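Local coordinates for protein methionyl-tRNA formyltransferase (PDB 1ZGH) that probably transfers a formyl group from 10-formyltetrahydrofolate to the amino group of methionine carried on initiator tRNA, at residues P197-I202 and P224-K229; L117-E122 and D213-L218; F95-V101 and A132-G137. One frame throughout, in Å; residues are numbered along the deposited sequence.

Interaction 1 (P197-I202 and P224-K229)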
loop_
_atom_site.group_PDB
_atom_site.type_symbol
_atom_site.label_atom_id
_atom_site.label_comp_id
_atom_site.label_asym_id
_atom_site.label_seq_id
_atom_site.Cartn_x
_atom_site.Cartn_y
_atom_site.Cartn_z
ATOM N N PRO A 197 -2.683 4.871 15.429
ATOM C CA PRO A 197 -2.678 6.351 15.382
ATOM C C PRO A 197 -1.830 7.036 16.457
ATOM O O PRO A 197 -1.202 8.050 16.195
ATOM C CB PRO A 197 -4.149 6.721 15.582
ATOM C CG PRO A 197 -4.924 5.523 15.068
ATOM C CD PRO A 197 -4.053 4.309 15.362
ATOM N N GLU A 198 -1.794 6.467 17.663
ATOM C CA GLU A 198 -0.960 7.015 18.734
ATOM C C GLU A 198 0.542 7.017 18.395
ATOM O O GLU A 198 1.299 7.826 18.934
ATOM C CB GLU A 198 -1.181 6.232 20.025
ATOM C CG GLU A 198 -2.617 6.273 20.566
ATOM C CD GLU A 198 -3.684 5.486 19.734
ATOM O OE1 GLU A 198 -3.366 4.597 18.906
ATOM O OE2 GLU A 198 -4.882 5.776 19.942
ATOM N N GLN A 199 0.975 6.131 17.505
ATOM C CA GLN A 199 2.406 6.033 17.140
ATOM C C GLN A 199 2.826 7.126 16.119
ATOM O O GLN A 199 4.009 7.191 15.704
ATOM C CB GLN A 199 2.722 4.650 16.564
ATOM C CG GLN A 199 2.630 3.533 17.601
ATOM C CD GLN A 199 2.783 2.167 16.944
ATOM O OE1 GLN A 199 1.819 1.589 16.444
ATOM N NE2 GLN A 199 4.004 1.656 16.937
ATOM N N SER A 200 1.872 7.978 15.761
ATOM C CA SER A 200 2.172 9.225 15.034
ATOM C C SER A 200 2.850 10.341 15.847
ATOM O O SER A 200 3.314 11.340 15.284
ATOM C CB SER A 200 0.875 9.761 14.447
ATOM O OG SER A 200 0.415 8.888 13.448
ATOM N N GLU A 201 2.927 10.171 17.166
ATOM C CA GLU A 201 3.490 11.162 18.054
ATOM C C GLU A 201 5.012 11.232 17.885
ATOM O O GLU A 201 5.682 10.213 17.944
ATOM C CB GLU A 201 3.132 10.861 19.530
ATOM C CG GLU A 201 3.432 12.050 20.444
ATOM C CD GLU A 201 3.085 11.824 21.910
ATOM O OE1 GLU A 201 2.558 10.754 22.254
ATOM O OE2 GLU A 201 3.339 12.736 22.718
ATOM N N ILE A 202 5.528 12.430 17.639
ATOM C CA ILE A 202 6.956 12.679 17.477
ATOM C C ILE A 202 7.545 12.896 18.890
ATOM O O ILE A 202 7.001 13.699 19.669
ATOM C CB ILE A 202 7.194 13.948 16.674
ATOM C CG1 ILE A 202 6.697 13.804 15.223
ATOM C CG2 ILE A 202 8.655 14.400 16.723
ATOM C CD1 ILE A 202 6.453 15.165 14.550
ATOM N N PRO A 224 -3.016 9.260 9.721
ATOM C CA PRO A 224 -2.964 10.140 10.909
ATOM C C PRO A 224 -1.649 10.891 10.942
ATOM O O PRO A 224 -0.587 10.286 11.169
ATOM C CB PRO A 224 -3.025 9.167 12.101
ATOM C CG PRO A 224 -2.449 7.878 11.579
ATOM C CD PRO A 224 -2.757 7.846 10.078
ATOM N N ARG A 225 -1.710 12.200 10.726
ATOM C CA ARG A 225 -0.490 13.003 10.632
ATOM C C ARG A 225 0.413 12.910 11.857
ATOM O O ARG A 225 -0.054 12.780 12.982
ATOM C CB ARG A 225 -0.836 14.478 10.411
ATOM C CG ARG A 225 -1.510 14.785 9.079
ATOM C CD ARG A 225 -0.616 14.712 7.900
ATOM N NE ARG A 225 -1.374 15.039 6.674
ATOM C CZ ARG A 225 -2.152 14.166 6.036
ATOM N NH1 ARG A 225 -2.273 12.921 6.508
ATOM N NH2 ARG A 225 -2.806 14.536 4.938
ATOM N N ALA A 226 1.701 13.128 11.627
ATOM C CA ALA A 226 2.673 13.221 12.682
ATOM C C ALA A 226 2.279 14.387 13.601
ATOM O O ALA A 226 1.887 15.446 13.137
ATOM C CB ALA A 226 4.078 13.437 12.131
ATOM N N PHE A 227 2.418 14.182 14.885
ATOM C CA PHE A 227 1.980 15.193 15.848
ATOM C C PHE A 227 2.826 15.282 17.118
ATOM O O PHE A 227 3.559 14.344 17.467
ATOM C CB PHE A 227 0.494 14.976 16.181
ATOM C CG PHE A 227 0.222 13.861 17.108
ATOM C CD1 PHE A 227 0.150 14.103 18.476
ATOM C CD2 PHE A 227 0.025 12.567 16.637
ATOM C CE1 PHE A 227 -0.101 13.095 19.376
ATOM C CE2 PHE A 227 -0.252 11.522 17.540
ATOM C CZ PHE A 227 -0.323 11.796 18.919
ATOM N N ILE A 228 2.736 16.438 17.777
ATOM C CA ILE A 228 3.090 16.577 19.177
ATOM C C ILE A 228 1.889 17.085 20.010
ATOM O O ILE A 228 0.904 17.629 19.458
ATOM C CB ILE A 228 4.307 17.479 19.335
ATOM C CG1 ILE A 228 3.977 18.931 19.087
ATOM C CG2 ILE A 228 5.451 17.048 18.379
ATOM C CD1 ILE A 228 5.090 19.841 19.506
ATOM N N LYS A 229 1.927 16.828 21.320
ATOM C CA LYS A 229 0.955 17.390 22.281
ATOM C C LYS A 229 1.560 18.670 22.923
ATOM O O LYS A 229 2.765 18.737 23.127
ATOM C CB LYS A 229 0.582 16.353 23.352
ATOM C CG LYS A 229 0.134 15.001 22.800
ATOM C CD LYS A 229 -0.240 14.021 23.907
ATOM C CE LYS A 229 -0.695 12.655 23.383
ATOM N NZ LYS A 229 -0.825 11.706 24.555
HETATM O O HOH W 1 4.226 15.152 22.267
#

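Interaction 2 (L117-E122 and D213-L218)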
loop_
_atom_site.group_PDB
_atom_site.type_symbol
_atom_site.label_atom_id
_atom_site.label_comp_id
_atom_site.label_asym_id
_atom_site.label_seq_id
_atom_site.Cartn_x
_atom_site.Cartn_y
_atom_site.Cartn_z
ATOM N N LEU A 117 5.033 0.991 4.679
ATOM C CA LEU A 117 5.766 2.213 4.328
ATOM C C LEU A 117 6.430 2.856 5.547
ATOM O O LEU A 117 7.616 3.164 5.515
ATOM C CB LEU A 117 4.887 3.235 3.605
ATOM C CG LEU A 117 5.622 4.583 3.377
ATOM C CD1 LEU A 117 6.908 4.394 2.576
ATOM C CD2 LEU A 117 4.700 5.486 2.636
ATOM N N GLN A 118 5.659 3.019 6.613
ATOM C CA GLN A 118 6.132 3.596 7.850
ATOM C C GLN A 118 7.172 2.689 8.501
ATOM O O GLN A 118 8.196 3.170 8.981
ATOM C CB GLN A 118 4.963 3.883 8.818
ATOM C CG GLN A 118 3.957 4.918 8.323
ATOM C CD GLN A 118 2.982 4.411 7.266
ATOM O OE1 GLN A 118 2.703 3.219 7.217
ATOM N NE2 GLN A 118 2.469 5.316 6.395
ATOM N N ASN A 119 6.957 1.377 8.453
ATOM C CA ASN A 119 7.955 0.444 8.981
ATOM C C ASN A 119 9.299 0.499 8.209
ATOM O O ASN A 119 10.377 0.424 8.817
ATOM C CB ASN A 119 7.394 -0.961 9.013
ATOM C CG ASN A 119 6.639 -1.257 10.301
ATOM O OD1 ASN A 119 7.224 -1.197 11.407
ATOM N ND2 ASN A 119 5.357 -1.586 10.178
ATOM N N LEU A 120 9.228 0.707 6.886
ATOM C CA LEU A 120 10.442 0.840 6.051
ATOM C C LEU A 120 11.195 2.165 6.310
ATOM O O LEU A 120 12.411 2.164 6.459
ATOM C CB LEU A 120 10.073 0.756 4.564
ATOM C CG LEU A 120 9.620 -0.640 4.102
ATOM C CD1 LEU A 120 8.862 -0.499 2.760
ATOM C CD2 LEU A 120 10.803 -1.587 3.990
ATOM N N ILE A 121 10.452 3.277 6.327
ATOM C CA ILE A 121 11.025 4.610 6.553
ATOM C C ILE A 121 11.596 4.745 7.965
ATOM O O ILE A 121 12.735 5.197 8.097
ATOM C CB ILE A 121 10.067 5.749 6.197
ATOM C CG1 ILE A 121 9.824 5.746 4.687
ATOM C CG2 ILE A 121 10.660 7.161 6.629
ATOM C CD1 ILE A 121 8.817 6.791 4.209
ATOM N N GLU A 122 10.887 4.272 8.997
ATOM C CA GLU A 122 11.509 4.108 10.350
ATOM C C GLU A 122 12.835 3.387 10.359
ATOM O O GLU A 122 13.721 3.677 11.186
ATOM C CB GLU A 122 10.589 3.325 11.276
ATOM C CG GLU A 122 9.463 4.124 11.838
ATOM C CD GLU A 122 8.709 3.324 12.892
ATOM O OE1 GLU A 122 9.341 2.892 13.900
ATOM O OE2 GLU A 122 7.503 3.092 12.684
ATOM N N ASP A 213 11.267 12.492 8.548
ATOM C CA ASP A 213 10.769 11.162 8.125
ATOM C C ASP A 213 9.397 10.927 8.668
ATOM O O ASP A 213 8.531 10.507 7.923
ATOM C CB ASP A 213 11.730 10.039 8.515
ATOM C CG ASP A 213 12.976 10.022 7.660
ATOM O OD1 ASP A 213 12.934 10.605 6.566
ATOM O OD2 ASP A 213 13.999 9.451 8.082
ATOM N N TYR A 214 9.194 11.190 9.968
ATOM C CA TYR A 214 7.846 11.033 10.597
ATOM C C TYR A 214 6.749 11.872 9.921
ATOM O O TYR A 214 5.683 11.378 9.599
ATOM C CB TYR A 214 7.882 11.317 12.112
ATOM C CG TYR A 214 7.984 10.054 12.931
ATOM C CD1 TYR A 214 9.105 9.229 12.831
ATOM C CD2 TYR A 214 6.962 9.688 13.816
ATOM C CE1 TYR A 214 9.188 8.044 13.571
ATOM C CE2 TYR A 214 7.039 8.506 14.573
ATOM C CZ TYR A 214 8.149 7.698 14.434
ATOM O OH TYR A 214 8.270 6.568 15.191
ATOM N N ILE A 215 7.021 13.159 9.698
ATOM C CA ILE A 215 6.065 14.016 9.036
ATOM C C ILE A 215 5.742 13.530 7.611
ATOM O O ILE A 215 4.555 13.349 7.268
ATOM C CB ILE A 215 6.515 15.490 8.987
ATOM C CG1 ILE A 215 6.720 16.031 10.414
ATOM C CG2 ILE A 215 5.460 16.317 8.191
ATOM C CD1 ILE A 215 7.367 17.397 10.429
ATOM N N ARG A 216 6.769 13.283 6.798
ATOM C CA ARG A 216 6.521 12.868 5.417
ATOM C C ARG A 216 5.837 11.484 5.291
ATOM O O ARG A 216 5.003 11.315 4.416
ATOM C CB ARG A 216 7.782 12.878 4.576
ATOM C CG ARG A 216 8.724 11.678 4.761
ATOM C CD ARG A 216 10.042 12.016 4.120
ATOM N NE ARG A 216 11.086 11.028 4.376
ATOM C CZ ARG A 216 11.288 9.926 3.665
ATOM N NH1 ARG A 216 10.541 9.617 2.601
ATOM N NH2 ARG A 216 12.288 9.150 3.988
HETATM N N MSE A 217 6.198 10.546 6.166
HETATM C CA MSE A 217 5.738 9.154 6.071
HETATM C C MSE A 217 4.269 9.037 6.483
HETATM O O MSE A 217 3.625 8.067 6.124
HETATM C CB MSE A 217 6.591 8.187 6.881
HETATM C CG MSE A 217 6.243 8.091 8.378
HETATM SE SE MSE A 217 7.541 7.033 9.370
HETATM C CE MSE A 217 6.465 6.813 11.099
ATOM N N LEU A 218 3.765 10.037 7.217
ATOM C CA LEU A 218 2.355 10.140 7.594
ATOM C C LEU A 218 1.500 11.168 6.832
ATOM O O LEU A 218 0.312 11.359 7.162
ATOM C CB LEU A 218 2.274 10.372 9.107
ATOM C CG LEU A 218 2.893 9.232 9.917
ATOM C CD1 LEU A 218 3.252 9.669 11.335
ATOM C CD2 LEU A 218 2.021 8.021 9.929
HETATM O O HOH W 2 14.174 6.855 6.294
#

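Interaction 3 (F95-V101 and A132-G137)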
loop_
_atom_site.group_PDB
_atom_site.type_symbol
_atom_site.label_atom_id
_atom_site.label_comp_id
_atom_site.label_asym_id
_atom_site.label_seq_id
_atom_site.Cartn_x
_atom_site.Cartn_y
_atom_site.Cartn_z
ATOM N N PHE A 95 -10.234 -15.911 -1.182
ATOM C CA PHE A 95 -8.866 -16.261 -1.604
ATOM C C PHE A 95 -8.654 -17.767 -1.850
ATOM O O PHE A 95 -7.705 -18.149 -2.519
ATOM C CB PHE A 95 -7.757 -15.657 -0.721
ATOM C CG PHE A 95 -7.684 -16.203 0.676
ATOM C CD1 PHE A 95 -8.004 -15.383 1.763
ATOM C CD2 PHE A 95 -7.205 -17.478 0.923
ATOM C CE1 PHE A 95 -7.910 -15.867 3.072
ATOM C CE2 PHE A 95 -7.116 -17.978 2.231
ATOM C CZ PHE A 95 -7.479 -17.177 3.296
ATOM N N GLU A 96 -9.538 -18.613 -1.342
ATOM C CA GLU A 96 -9.434 -20.039 -1.607
ATOM C C GLU A 96 -10.094 -20.457 -2.931
ATOM O O GLU A 96 -9.877 -21.572 -3.408
ATOM C CB GLU A 96 -10.049 -20.845 -0.469
ATOM C CG GLU A 96 -9.192 -20.880 0.790
ATOM C CD GLU A 96 -9.795 -21.756 1.868
ATOM O OE1 GLU A 96 -10.837 -22.410 1.614
ATOM O OE2 GLU A 96 -9.233 -21.787 2.980
ATOM N N ASN A 97 -10.928 -19.592 -3.499
ATOM C CA ASN A 97 -11.674 -19.950 -4.695
ATOM C C ASN A 97 -11.297 -19.142 -5.918
ATOM O O ASN A 97 -11.729 -19.474 -7.011
ATOM C CB ASN A 97 -13.182 -19.851 -4.421
ATOM C CG ASN A 97 -13.659 -20.878 -3.401
ATOM O OD1 ASN A 97 -13.642 -22.077 -3.659
ATOM N ND2 ASN A 97 -14.071 -20.410 -2.233
ATOM N N PHE A 98 -10.503 -18.092 -5.746
ATOM C CA PHE A 98 -10.088 -17.218 -6.836
ATOM C C PHE A 98 -8.635 -16.811 -6.584
ATOM O O PHE A 98 -8.190 -16.759 -5.433
ATOM C CB PHE A 98 -10.997 -15.968 -6.915
ATOM C CG PHE A 98 -12.449 -16.302 -7.083
ATOM C CD1 PHE A 98 -13.297 -16.342 -5.980
ATOM C CD2 PHE A 98 -12.964 -16.652 -8.339
ATOM C CE1 PHE A 98 -14.641 -16.701 -6.125
ATOM C CE2 PHE A 98 -14.306 -17.016 -8.496
ATOM C CZ PHE A 98 -15.146 -17.048 -7.391
ATOM N N THR A 99 -7.904 -16.531 -7.656
ATOM C CA THR A 99 -6.518 -16.126 -7.553
ATOM C C THR A 99 -6.476 -14.671 -7.159
ATOM O O THR A 99 -6.762 -13.763 -7.954
ATOM C CB THR A 99 -5.732 -16.369 -8.851
ATOM O OG1 THR A 99 -5.882 -17.730 -9.229
ATOM C CG2 THR A 99 -4.258 -16.111 -8.639
ATOM N N CYS A 100 -6.118 -14.450 -5.907
ATOM C CA CYS A 100 -6.067 -13.116 -5.351
ATOM C C CYS A 100 -4.623 -12.665 -5.333
ATOM O O CYS A 100 -3.772 -13.384 -4.816
ATOM C CB CYS A 100 -6.675 -13.097 -3.952
ATOM S SG CYS A 100 -8.451 -13.331 -3.917
ATOM N N VAL A 101 -4.372 -11.470 -5.876
ATOM C CA VAL A 101 -3.037 -10.891 -5.994
ATOM C C VAL A 101 -2.915 -9.599 -5.182
ATOM O O VAL A 101 -3.544 -8.598 -5.487
ATOM C CB VAL A 101 -2.690 -10.594 -7.466
ATOM C CG1 VAL A 101 -1.234 -10.184 -7.605
ATOM C CG2 VAL A 101 -3.013 -11.815 -8.320
ATOM N N ALA A 132 4.380 -8.842 -5.919
ATOM C CA ALA A 132 3.050 -9.354 -6.254
ATOM C C ALA A 132 2.984 -10.780 -5.714
ATOM O O ALA A 132 3.819 -11.627 -6.081
ATOM C CB ALA A 132 2.819 -9.302 -7.747
ATOM N N ILE A 133 2.025 -11.030 -4.818
ATOM C CA ILE A 133 1.878 -12.331 -4.158
ATOM C C ILE A 133 0.460 -12.872 -4.192
ATOM O O ILE A 133 -0.507 -12.114 -4.235
ATOM C CB ILE A 133 2.315 -12.283 -2.681
ATOM C CG1 ILE A 133 1.342 -11.437 -1.849
ATOM C CG2 ILE A 133 3.732 -11.743 -2.589
ATOM C CD1 ILE A 133 1.667 -11.405 -0.371
ATOM N N LYS A 134 0.358 -14.195 -4.172
ATOM C CA LYS A 134 -0.917 -14.882 -4.171
ATOM C C LYS A 134 -1.366 -15.024 -2.732
ATOM O O LYS A 134 -0.699 -15.688 -1.925
ATOM C CB LYS A 134 -0.791 -16.279 -4.793
ATOM C CG LYS A 134 -2.148 -16.910 -5.081
ATOM C CD LYS A 134 -2.034 -18.288 -5.630
ATOM C CE LYS A 134 -3.411 -18.914 -5.773
ATOM N NZ LYS A 134 -3.360 -20.097 -6.680
ATOM N N VAL A 135 -2.494 -14.432 -2.408
ATOM C CA VAL A 135 -3.044 -14.490 -1.054
ATOM C C VAL A 135 -3.301 -15.954 -0.622
ATOM O O VAL A 135 -3.911 -16.726 -1.377
ATOM C CB VAL A 135 -4.343 -13.680 -1.005
ATOM C CG1 VAL A 135 -4.991 -13.735 0.362
ATOM C CG2 VAL A 135 -4.046 -12.227 -1.428
ATOM N N ASP A 136 -2.831 -16.323 0.570
ATOM C CA ASP A 136 -3.002 -17.701 1.081
ATOM C C ASP A 136 -3.506 -17.739 2.521
ATOM O O ASP A 136 -3.402 -18.776 3.184
ATOM C CB ASP A 136 -1.679 -18.461 1.010
ATOM C CG ASP A 136 -0.596 -17.853 1.931
ATOM O OD1 ASP A 136 -0.849 -16.826 2.611
ATOM O OD2 ASP A 136 0.518 -18.404 1.961
ATOM N N GLY A 137 -4.019 -16.627 3.031
ATOM C CA GLY A 137 -4.537 -16.622 4.406
ATOM C C GLY A 137 -3.549 -16.335 5.546
ATOM O O GLY A 137 -3.971 -15.888 6.625
#

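Interaction 1 (P197-I202 and P224-K229)
Phe-227 pairs with Ser-200 and Ile-202 through both polar atoms of its backbone. Phe-227 N donates to Ser-200 O at 3.0 Å, and Phe-227 O accepts from Ile-202 N at 2.8 Å. The two partners flank Glu-201, which makes a single beta bridge with Phe-227. A third bond uses a side chain: Ser-200 OG donates to Pro-224 O at 2.9 Å. The hydroxyl stands beside the backbone N of Ser-200 (chi1 -67°), which turns it to Pro-224. It meets the carbonyl from above its plane.

These bonds join the 3-10 turn 197-200 and the residues after it to strand 227-230 and the loop that leads into it. This is an outer strand of the three-stranded antiparallel sheet of the C-terminal domain. Next to it, strand 233-243 pairs through Phe-237 with Ala-226 and through Leu-235 with Ile-228.

Contacts of the Phe-227 ring form a second group. Its CB points away, but CG lies between the backbone N and carbonyl carbon (chi1 77°), and the ring reaches back over Glu-201. Glu-201 CB makes a CH-pi contact over one face, 4.0 Å from the Phe-227 centroid. Ser-200 CB and Pro-197 O lie at the ring edge. Nearby, Ile-202 CD1 packs on Ala-226 CB at 3.8 Å.

Charge plays a looser part. Glu-201 OE1 and Lys-229 NZ are 4.2 Å apart, too far for a salt bridge. A water donates to Glu-201 OE2 and accepts from Lys-229 N.

Interaction 2 (L117-E122 and D213-L218)
Met-217, a selenomethionine, lies against Gln-118 and Ile-121. It belongs to helix 208-217, which runs nearly antiparallel to helix 116-122. The axes of the short segments approach to 10.1 Å at 159°. The side chain of Met-217 can be followed outward. Met-217 CB meets Ile-121 CD1 at 3.7 Å. CG is set between the backbone N and carbonyl carbon (chi1 83°), and from there the extended chain slants across Gln-118 toward Glu-122. Met-217 CG touches Gln-118 CG at 3.9 Å. SE rests near Gln-118 O and CA. CE, the tip, lies among Gln-118 CB, Glu-122 CG and the Tyr-214 ring. Met-217 CE sits over the centre of that ring, 3.7 Å from the plane of Tyr-214.

Gln-118 bends at chi2 and sends its amide to the backbone of Met-217. Gln-118 NE2 donates to Met-217 O at 3.0 Å, in a fairly straight bond (161° at the hydrogen) that keeps to the amide plane.

Ile-121 wedges in from the facing helix. Ile-121 CG2 touches Asp-213 CB at 3.6 Å, and its CD1 lies over one face of the Arg-216 guanidinium. Arg-216 grips Asp-213 OD1 side-on with NE and NH2; Arg-216 NE is 2.9 Å from Asp-213 OD1. Arg-216 NH1 hydrogen-bonds to Leu-152 O and Gly-154 O. Glu-122 forms its salt bridge with Arg-195.

The contact joins the formyl transferase part of the chain to the C-terminal part. It is mixed: Ile-121 and Met-217 supply the apolar core, with polar and charged groups around them. A buried glutamine serves a carbonyl at the C-terminal end of helix 208-217, and the charge of Arg-216 beside Ile-121 is probably offset within its own helix by Asp-213.

Interaction 3 (F95-V101 and A132-G137)
Val-135 packs between Phe-95 and Cys-100, and this is the tight part of the contact. Val-135 CG1 meets Phe-95 CB at 3.5 Å, and the two side chains cross at about a right angle. On its other branch, Val-135 CG2 meets Cys-100 CB at 3.7 Å. CG1 is anti to the backbone N of Val-135 (chi1 178°), which splits the two methyls between these partners. The Phe-95 ring carries on past Val-135 toward the turn at Asp-136 and Gly-137. Gly-137 N lies over one ring face, toward the rim. The closest ring approach to Gly-137 is too short to trust.

Next to this cluster the backbones pair. Val-135 N donates to Cys-100 O at 2.9 Å, with 162° at the hydrogen. Lys-134 CA also points a C-H at Cys-100 O, 3.3 Å away. Val-101 and Lys-134 form an antiparallel non-hydrogen-bonded pair. This joins strands 100-104 and 127-134, neighbours in the mixed six-stranded sheet of the formyl transferase domain. Parallel strand 80-83 flanks 100-104, and strand 144-151 flanks 127-134.

The looser side is toward solvent. The extended Lys-134 chain crosses Thr-99, and Lys-134 CE only grazes Thr-99 CG2 at 4.1 Å. The CB of Asp-136 points away from 95-101, and its OD1 accepts from Thr-141 OG1 and Gly-138 N.

The chemistry implies a division of work. One backbone bond and C-H...O contacts set the strand pairing, while apolar contact through Val-135 fastens the end of helix 92-95 to the residues leaving strand 127-134.

From the N terminus, interaction 3 opens first, at 95-101. Interaction 2 opens at 117-122, inside that loop. Interaction 3 closes at 132-137, joining two neighbouring strands of the N-terminal sheet. Interaction 1 opens at 197-202, before interaction 2 closes at 213-218, and itself closes at 224-229. Interaction 2 therefore crosses both others, while 3 and 1 follow in series. Interactions 1 and 2 touch, through Leu-218 against Ser-200 and Pro-224 and through Tyr-214 against Gln-199. Interaction 3 stands apart, its centre about 34 Å from that of interaction 1. Interaction 2 is the one that ties the formyl transferase part of the chain to the C-terminal part; the others each stay within one.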